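Local coordinates for protein peptide chain release factor subunit 1 (Methanosarcina mazei, PDB 3IR9) that probably directs the termination of translation at the three stop codons, the crystallised part being the C-terminal domain of this archaeal release factor, at residues R34-E39 with V47-S52. Sequence-based numbering, arbitrary orientation.
Sequences RDFFKE and VAYGES
The backbone N of Glu-39 is shared by two carbonyls of its own helix, donating to Asp-35 O at 3.1 Å and weakly to Phe-36 O at 3.3 Å. This is near the C-terminal end of helix 10-41, which packs against strand 47-49, an outermost strand of the mixed four-stranded sheet of eRF1 domain 3. The axes of helix segment 34-39 and strand 47-49 pass 8.9 Å apart, their directions differing by 115°, and the contact is carried by apolar side chains. With CG anti to the backbone N (chi1 161°), the central Phe-36 ring reaches from the helix to the strand, its side chain crossing those of Val-47 and Tyr-49 at about a right angle. Its CE1 meets Val-47 CB obliquely at 3.7 Å and lies 4.0 Å from the carbonyl O of Ala-48. Beyond Val-47, the chain alternates: the CB of Ala-48 points away from helix 10-41, and its side chain touches helix 51-58, while Tyr-49 faces back to helix 10-41. Phe-153 meets both the Phe-36 and Tyr-49 rings, edge-to-face with the former, and Ala-157 on the adjoining antiparallel strand 156-160 touches Phe-36. Tyr-49 N is hydrogen-bonded to the side chain of Gln-53, and Gly-50, at the N-cap position, turns the chain into helix 51-58. One turn along from Phe-36, Glu-39 contributes only the base of its side chain: its CB lies 3.5 Å from Val-47 CG1, whereas the chain bends at chi2 (-66°) and carries the carboxylate away from the strand. Farther out on the ring, Phe-36 CZ meets Tyr-49 CD2 at 3.6 Å, the tyrosine carbon lying at the edge of the phenylalanine ring, in its plane.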
ATOM      1  N   ARG A  34       5.032 -19.362 -13.594  1.00 57.42           N
ATOM      2  CA  ARG A  34       4.576 -20.547 -14.310  1.00146.53           C
ATOM      3  C   ARG A  34       5.656 -21.080 -15.257  1.00145.00           C
ATOM      4  O   ARG A  34       5.893 -22.289 -15.325  1.00 71.46           O
ATOM      5  CB  ARG A  34       3.265 -20.239 -15.053  1.00119.55           C
ATOM      6  CG  ARG A  34       2.094 -19.920 -14.111  1.00131.77           C
ATOM      7  CD  ARG A  34       1.317 -18.675 -14.526  1.00 87.48           C
ATOM      8  NE  ARG A  34       0.023 -18.960 -15.138  1.00137.42           N
ATOM      9  CZ  ARG A  34      -1.116 -19.060 -14.461  1.00 57.00           C
ATOM     10  NH1 ARG A  34      -1.120 -18.916 -13.142  1.00 60.14           N
ATOM     11  NH2 ARG A  34      -2.251 -19.311 -15.099  1.00 97.67           N
ATOM     12  N   ASP A  35       6.320 -20.175 -15.969  1.00109.18           N
ATOM     13  CA  ASP A  35       7.403 -20.564 -16.868  1.00115.90           C
ATOM     14  C   ASP A  35       8.592 -21.140 -16.085  1.00 80.48           C
ATOM     15  O   ASP A  35       9.298 -22.023 -16.574  1.00 62.86           O
ATOM     16  CB  ASP A  35       7.817 -19.391 -17.772  1.00 48.41           C
ATOM     17  CG  ASP A  35       6.761 -19.059 -18.835  1.00 69.28           C
ATOM     18  OD1 ASP A  35       5.717 -19.747 -18.896  1.00 94.71           O
ATOM     19  OD2 ASP A  35       6.975 -18.105 -19.614  1.00105.85           O
ATOM     20  N   PHE A  36       8.797 -20.654 -14.863  1.00 42.84           N
ATOM     21  CA  PHE A  36       9.785 -21.252 -13.978  1.00 40.57           C
ATOM     22  C   PHE A  36       9.379 -22.672 -13.634  1.00 80.97           C
ATOM     23  O   PHE A  36      10.190 -23.598 -13.692  1.00 80.68           O
ATOM     24  CB  PHE A  36       9.927 -20.459 -12.689  1.00 34.93           C
ATOM     25  CG  PHE A  36      10.574 -21.236 -11.577  1.00 42.33           C
ATOM     26  CD1 PHE A  36      11.913 -21.576 -11.641  1.00 65.50           C
ATOM     27  CD2 PHE A  36       9.848 -21.618 -10.468  1.00 47.84           C
ATOM     28  CE1 PHE A  36      12.512 -22.285 -10.620  1.00 61.54           C
ATOM     29  CE2 PHE A  36      10.446 -22.324  -9.444  1.00 58.33           C
ATOM     30  CZ  PHE A  36      11.778 -22.660  -9.525  1.00 60.70           C
ATOM     31  N   PHE A  37       8.112 -22.826 -13.261  1.00 99.91           N
ATOM     32  CA  PHE A  37       7.548 -24.130 -12.943  1.00 97.60           C
ATOM     33  C   PHE A  37       7.657 -25.082 -14.144  1.00 70.82           C
ATOM     34  O   PHE A  37       8.129 -26.210 -14.012  1.00 88.29           O
ATOM     35  CB  PHE A  37       6.081 -23.994 -12.507  1.00 62.85           C
ATOM     36  CG  PHE A  37       5.888 -23.429 -11.111  1.00 80.44           C
ATOM     37  CD1 PHE A  37       6.710 -23.815 -10.060  1.00108.57           C
ATOM     38  CD2 PHE A  37       4.851 -22.546 -10.845  1.00 69.87           C
ATOM     39  CE1 PHE A  37       6.518 -23.306  -8.779  1.00 47.31           C
ATOM     40  CE2 PHE A  37       4.651 -22.037  -9.567  1.00 63.33           C
ATOM     41  CZ  PHE A  37       5.488 -22.416  -8.533  1.00 51.64           C
ATOM     42  N   LYS A  38       7.233 -24.616 -15.315  1.00 60.55           N
ATOM     43  CA  LYS A  38       7.236 -25.441 -16.522  1.00 47.24           C
ATOM     44  C   LYS A  38       8.641 -25.883 -16.928  1.00 50.15           C
ATOM     45  O   LYS A  38       8.809 -26.920 -17.567  1.00 61.51           O
ATOM     46  CB  LYS A  38       6.564 -24.696 -17.677  1.00 77.18           C
ATOM     47  CG  LYS A  38       5.058 -24.513 -17.495  1.00145.51           C
ATOM     48  CD  LYS A  38       4.504 -23.350 -18.326  1.00104.49           C
ATOM     49  CE  LYS A  38       4.412 -23.685 -19.806  1.00 52.20           C
ATOM     50  NZ  LYS A  38       3.903 -22.527 -20.586  1.00 63.62           N
ATOM     51  N   GLU A  39       9.643 -25.093 -16.562  1.00 47.73           N
ATOM     52  CA  GLU A  39      11.029 -25.436 -16.846  1.00 42.24           C
ATOM     53  C   GLU A  39      11.540 -26.422 -15.811  1.00 54.27           C
ATOM     54  O   GLU A  39      12.384 -27.273 -16.101  1.00 66.29           O
ATOM     55  CB  GLU A  39      11.897 -24.182 -16.823  1.00 54.71           C
ATOM     56  CG  GLU A  39      11.681 -23.268 -18.002  1.00 74.33           C
ATOM     57  CD  GLU A  39      12.116 -23.904 -19.304  1.00142.74           C
ATOM     58  OE1 GLU A  39      12.585 -25.068 -19.277  1.00 88.04           O
ATOM     59  OE2 GLU A  39      11.990 -23.237 -20.352  1.00118.65           O
ATOM     60  N   VAL A  47      16.756 -24.500 -14.276  1.00 56.70           N
ATOM     61  CA  VAL A  47      16.149 -23.679 -13.244  1.00 56.03           C
ATOM     62  C   VAL A  47      17.079 -23.617 -12.056  1.00 53.38           C
ATOM     63  O   VAL A  47      18.121 -24.267 -12.033  1.00 91.01           O
ATOM     64  CB  VAL A  47      14.802 -24.244 -12.769  1.00 49.18           C
ATOM     65  CG1 VAL A  47      13.912 -24.570 -13.961  1.00 46.04           C
ATOM     66  CG2 VAL A  47      15.018 -25.471 -11.893  1.00 66.14           C
ATOM     67  N   ALA A  48      16.689 -22.831 -11.066  1.00 47.71           N
ATOM     68  CA  ALA A  48      17.468 -22.684  -9.850  1.00 40.15           C
ATOM     69  C   ALA A  48      16.688 -21.795  -8.908  1.00 47.44           C
ATOM     70  O   ALA A  48      16.024 -20.851  -9.333  1.00 62.68           O
ATOM     71  CB  ALA A  48      18.820 -22.083 -10.148  1.00 41.68           C
ATOM     72  N   TYR A  49      16.757 -22.107  -7.624  1.00 59.78           N
ATOM     73  CA  TYR A  49      15.994 -21.367  -6.634  1.00104.40           C
ATOM     74  C   TYR A  49      16.736 -21.350  -5.302  1.00 87.45           C
ATOM     75  O   TYR A  49      17.627 -22.167  -5.061  1.00 51.26           O
ATOM     76  CB  TYR A  49      14.590 -21.965  -6.483  1.00 57.37           C
ATOM     77  CG  TYR A  49      14.570 -23.480  -6.441  1.00 81.39           C
ATOM     78  CD1 TYR A  49      14.674 -24.160  -5.235  1.00 56.92           C
ATOM     79  CD2 TYR A  49      14.449 -24.227  -7.609  1.00 90.43           C
ATOM     80  CE1 TYR A  49      14.659 -25.543  -5.190  1.00 85.66           C
ATOM     81  CE2 TYR A  49      14.434 -25.611  -7.574  1.00 39.17           C
ATOM     82  CZ  TYR A  49      14.539 -26.262  -6.361  1.00 77.42           C
ATOM     83  OH  TYR A  49      14.523 -27.636  -6.314  1.00223.47           O
ATOM     84  N   GLY A  50      16.381 -20.405  -4.442  1.00 55.44           N
ATOM     85  CA  GLY A  50      17.065 -20.263  -3.176  1.00 34.66           C
ATOM     86  C   GLY A  50      18.255 -19.339  -3.298  1.00 35.12           C
ATOM     87  O   GLY A  50      18.891 -19.254  -4.348  1.00120.26           O
ATOM     88  N   GLU A  51      18.548 -18.640  -2.210  1.00 63.23           N
ATOM     89  CA  GLU A  51      19.609 -17.647  -2.185  1.00 41.61           C
ATOM     90  C   GLU A  51      20.949 -18.175  -2.684  1.00 79.22           C
ATOM     91  O   GLU A  51      21.557 -17.587  -3.583  1.00 45.05           O
ATOM     92  CB  GLU A  51      19.765 -17.098  -0.770  1.00 51.44           C
ATOM     93  CG  GLU A  51      20.905 -16.126  -0.611  1.00 42.41           C
ATOM     94  CD  GLU A  51      21.111 -15.755   0.825  1.00 68.62           C
ATOM     95  OE1 GLU A  51      20.110 -15.772   1.578  1.00 62.17           O
ATOM     96  OE2 GLU A  51      22.265 -15.459   1.197  1.00 53.61           O
ATOM     97  N   SER A  52      21.410 -19.279  -2.102  1.00 56.95           N
ATOM     98  CA  SER A  52      22.740 -19.799  -2.415  1.00 79.34           C
ATOM     99  C   SER A  52      22.842 -20.276  -3.869  1.00 51.65           C
ATOM    100  O   SER A  52      23.776 -19.903  -4.586  1.00 49.76           O
ATOM    101  CB  SER A  52      23.137 -20.920  -1.448  1.00 65.82           C
ATOM    102  OG  SER A  52      24.544 -21.132  -1.445  1.00 84.96           O
TER